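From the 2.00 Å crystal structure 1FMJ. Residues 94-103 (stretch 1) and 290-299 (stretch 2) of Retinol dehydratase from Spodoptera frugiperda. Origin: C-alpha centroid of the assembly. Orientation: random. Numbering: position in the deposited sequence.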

# COMPACT_ATOMS: atom_id res chain seq x y z
N ALA A 94 -21.80 -10.71 -1.13
CA ALA A 94 -21.36 -10.00 0.07
C ALA A 94 -20.12 -9.15 -0.22
O ALA A 94 -19.91 -8.12 0.42
CB ALA A 94 -21.06 -10.99 1.18
N ALA A 95 -19.32 -9.57 -1.19
CA ALA A 95 -18.11 -8.84 -1.56
C ALA A 95 -18.43 -7.51 -2.26
O ALA A 95 -17.53 -6.77 -2.66
CB ALA A 95 -17.23 -9.70 -2.46
N LYS A 96 -19.72 -7.21 -2.41
CA LYS A 96 -20.11 -5.97 -3.06
C LYS A 96 -19.98 -4.77 -2.14
O LYS A 96 -20.08 -3.63 -2.58
CB LYS A 96 -21.54 -6.08 -3.61
CG LYS A 96 -21.67 -7.13 -4.71
CD LYS A 96 -23.07 -7.18 -5.27
CE LYS A 96 -23.19 -8.25 -6.37
NZ LYS A 96 -24.54 -8.25 -7.01
N THR A 97 -19.75 -5.02 -0.85
CA THR A 97 -19.58 -3.91 0.08
C THR A 97 -18.21 -3.29 -0.21
O THR A 97 -17.32 -3.97 -0.72
CB THR A 97 -19.64 -4.38 1.55
OG1 THR A 97 -20.97 -4.79 1.87
CG2 THR A 97 -19.24 -3.26 2.49
N TYR A 98 -18.06 -2.01 0.11
CA TYR A 98 -16.80 -1.32 -0.12
C TYR A 98 -15.61 -2.01 0.56
O TYR A 98 -15.65 -2.33 1.75
CB TYR A 98 -16.90 0.13 0.36
CG TYR A 98 -17.85 0.98 -0.47
CD1 TYR A 98 -18.98 1.57 0.10
CD2 TYR A 98 -17.63 1.17 -1.83
CE1 TYR A 98 -19.87 2.34 -0.67
CE2 TYR A 98 -18.51 1.94 -2.62
CZ TYR A 98 -19.63 2.51 -2.03
OH TYR A 98 -20.51 3.24 -2.80
N MET A 99 -14.55 -2.23 -0.22
CA MET A 99 -13.34 -2.86 0.27
C MET A 99 -12.87 -2.12 1.53
O MET A 99 -12.42 -2.74 2.49
CB MET A 99 -12.25 -2.79 -0.82
CG MET A 99 -10.91 -3.39 -0.44
SD MET A 99 -10.96 -5.18 -0.31
CE MET A 99 -10.82 -5.65 -2.03
N SER A 100 -13.02 -0.80 1.51
CA SER A 100 -12.61 0.01 2.65
C SER A 100 -13.40 -0.32 3.92
O SER A 100 -13.02 0.08 5.01
CB SER A 100 -12.75 1.49 2.31
OG SER A 100 -14.08 1.81 1.96
N LEU A 101 -14.50 -1.06 3.77
CA LEU A 101 -15.30 -1.46 4.92
C LEU A 101 -14.99 -2.91 5.30
O LEU A 101 -15.26 -3.35 6.41
CB LEU A 101 -16.80 -1.33 4.61
CG LEU A 101 -17.52 0.01 4.90
CD1 LEU A 101 -16.68 1.18 4.45
CD2 LEU A 101 -18.88 0.02 4.21
N ARG A 102 -14.41 -3.67 4.37
CA ARG A 102 -14.10 -5.06 4.65
C ARG A 102 -12.70 -5.22 5.26
O ARG A 102 -12.41 -6.23 5.90
CB ARG A 102 -14.23 -5.88 3.36
CG ARG A 102 -15.69 -6.14 2.95
CD ARG A 102 -15.80 -6.92 1.64
NE ARG A 102 -15.53 -6.06 0.49
CZ ARG A 102 -14.98 -6.47 -0.65
NH1 ARG A 102 -14.62 -7.74 -0.81
NH2 ARG A 102 -14.79 -5.60 -1.64
N TYR A 103 -11.87 -4.20 5.07
CA TYR A 103 -10.51 -4.19 5.59
C TYR A 103 -10.23 -2.93 6.39
O TYR A 103 -10.77 -1.86 6.10
CB TYR A 103 -9.49 -4.23 4.45
CG TYR A 103 -9.21 -5.60 3.86
CD1 TYR A 103 -10.09 -6.19 2.95
CD2 TYR A 103 -8.05 -6.29 4.19
CE1 TYR A 103 -9.81 -7.43 2.39
CE2 TYR A 103 -7.76 -7.53 3.64
CZ TYR A 103 -8.65 -8.09 2.74
OH TYR A 103 -8.34 -9.30 2.19
N ASN A 290 -15.38 -1.88 -11.00
CA ASN A 290 -16.05 -2.47 -9.86
C ASN A 290 -16.00 -1.42 -8.76
O ASN A 290 -14.99 -1.26 -8.07
CB ASN A 290 -15.30 -3.74 -9.41
CG ASN A 290 -16.07 -4.54 -8.37
OD1 ASN A 290 -16.77 -3.98 -7.53
ND2 ASN A 290 -15.93 -5.85 -8.43
N GLY A 291 -17.10 -0.69 -8.62
CA GLY A 291 -17.20 0.36 -7.62
C GLY A 291 -16.88 -0.06 -6.20
O GLY A 291 -16.57 0.79 -5.36
N ALA A 292 -16.95 -1.35 -5.90
CA ALA A 292 -16.65 -1.81 -4.55
C ALA A 292 -15.16 -1.73 -4.25
O ALA A 292 -14.75 -1.73 -3.08
CB ALA A 292 -17.15 -3.24 -4.35
N VAL A 293 -14.34 -1.64 -5.29
CA VAL A 293 -12.89 -1.60 -5.11
C VAL A 293 -12.15 -0.49 -5.85
O VAL A 293 -10.99 -0.24 -5.56
CB VAL A 293 -12.25 -2.95 -5.54
CG1 VAL A 293 -12.89 -4.10 -4.79
CG2 VAL A 293 -12.40 -3.14 -7.05
N ASN A 294 -12.80 0.18 -6.80
CA ASN A 294 -12.11 1.21 -7.55
C ASN A 294 -12.03 2.59 -6.91
O ASN A 294 -11.49 3.52 -7.51
CB ASN A 294 -12.70 1.34 -8.96
CG ASN A 294 -14.14 1.80 -8.96
OD1 ASN A 294 -14.60 2.43 -8.02
ND2 ASN A 294 -14.85 1.51 -10.04
N MET A 295 -12.57 2.71 -5.70
CA MET A 295 -12.54 3.97 -4.95
C MET A 295 -13.17 5.15 -5.67
O MET A 295 -12.92 6.30 -5.31
CB MET A 295 -11.09 4.32 -4.58
CG MET A 295 -10.39 3.28 -3.71
SD MET A 295 -10.97 3.27 -1.99
CE MET A 295 -9.67 4.13 -1.19
N GLU A 296 -13.97 4.88 -6.69
CA GLU A 296 -14.62 5.95 -7.44
C GLU A 296 -15.72 6.62 -6.62
O GLU A 296 -16.23 7.67 -6.99
CB GLU A 296 -15.21 5.41 -8.76
CG GLU A 296 -14.16 5.21 -9.84
CD GLU A 296 -13.51 6.51 -10.27
OE1 GLU A 296 -12.31 6.47 -10.63
OE2 GLU A 296 -14.18 7.56 -10.24
N ASP A 297 -16.06 6.01 -5.49
CA ASP A 297 -17.08 6.55 -4.59
C ASP A 297 -16.58 7.85 -3.97
O ASP A 297 -17.36 8.65 -3.45
CB ASP A 297 -17.40 5.53 -3.49
CG ASP A 297 -16.17 4.78 -3.00
OD1 ASP A 297 -15.47 4.19 -3.84
OD2 ASP A 297 -15.91 4.78 -1.77
N TYR A 298 -15.27 8.07 -4.03
CA TYR A 298 -14.68 9.28 -3.47
C TYR A 298 -14.64 10.44 -4.46
O TYR A 298 -14.46 11.59 -4.06
CB TYR A 298 -13.26 9.00 -2.97
CG TYR A 298 -13.18 8.18 -1.70
CD1 TYR A 298 -13.90 8.55 -0.57
CD2 TYR A 298 -12.37 7.05 -1.63
CE1 TYR A 298 -13.81 7.82 0.61
CE2 TYR A 298 -12.27 6.31 -0.44
CZ TYR A 298 -13.00 6.70 0.67
OH TYR A 298 -12.91 5.98 1.83
N ARG A 299 -14.81 10.16 -5.75
CA ARG A 299 -14.76 11.25 -6.71
C ARG A 299 -15.89 12.26 -6.51
O ARG A 299 -15.68 13.46 -6.70
CB ARG A 299 -14.78 10.72 -8.15
CG ARG A 299 -14.37 11.78 -9.17
CD ARG A 299 -14.13 11.16 -10.54
NE ARG A 299 -13.07 10.16 -10.51
CZ ARG A 299 -11.77 10.43 -10.63
NH1 ARG A 299 -11.35 11.68 -10.80
NH2 ARG A 299 -10.90 9.44 -10.61
O HOH W 1 -13.24 0.67 -1.25

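What polar link joins the two stretches directly? One hydrogen bond does, from Met99 N to Ala292 O, at 2.9 Å and with an angle of 170° at the hydrogen, so it is nearly straight. Met99 opens the helix that follows Tyr98, and its amide, in the first turn, has no earlier helical carbonyl to bind; the carbonyl of Ala292 takes it instead. A water extends the link: it accepts from Ser100 N at 3.1 Å and donates weakly to the same Ala292 O, 3.4 Å away.

How does so small a residue as Ala292 come to be the most covered in the contact? Its methyl group sits against the backbone of the turn before the helix, with Ala292 CB 3.4 Å from Lys96 O, 3.7 Å from Thr97 O and 3.9 Å from Ala95 O, and its carbonyl is covered too, with Ala292 O 3.6 Å from Tyr98 CA. Arg102 reaches back to the same turn: its NE and NH2 each form a weak hydrogen bond to Thr97 O, at 3.0 and 3.1 Å.

What does the ring of Tyr98 meet? Its CA-to-CB bond points sideways, yet the end of the side chain comes nearer to the other stretch. Gly291 O lies at the ring edge, near its plane, 3.5 Å from Tyr98 CE2, whereas Asp297 OD2 lies over one face. The closest approach of Asp297 to the ring is from Asp297 CG to Tyr98 CE2, at 3.7 Å; these are packing contacts.

Where do apolar side chains touch? The CA-to-CB bond of Met99 points toward the other stretch, and Met99 CE lies 3.8 Å from Val293 CG1. The same methyl, Val293 CG1, also lies at the edge of the Arg102 guanidinium, 4.0 Å from Arg102 NH2, so the valine packs against both helix residues.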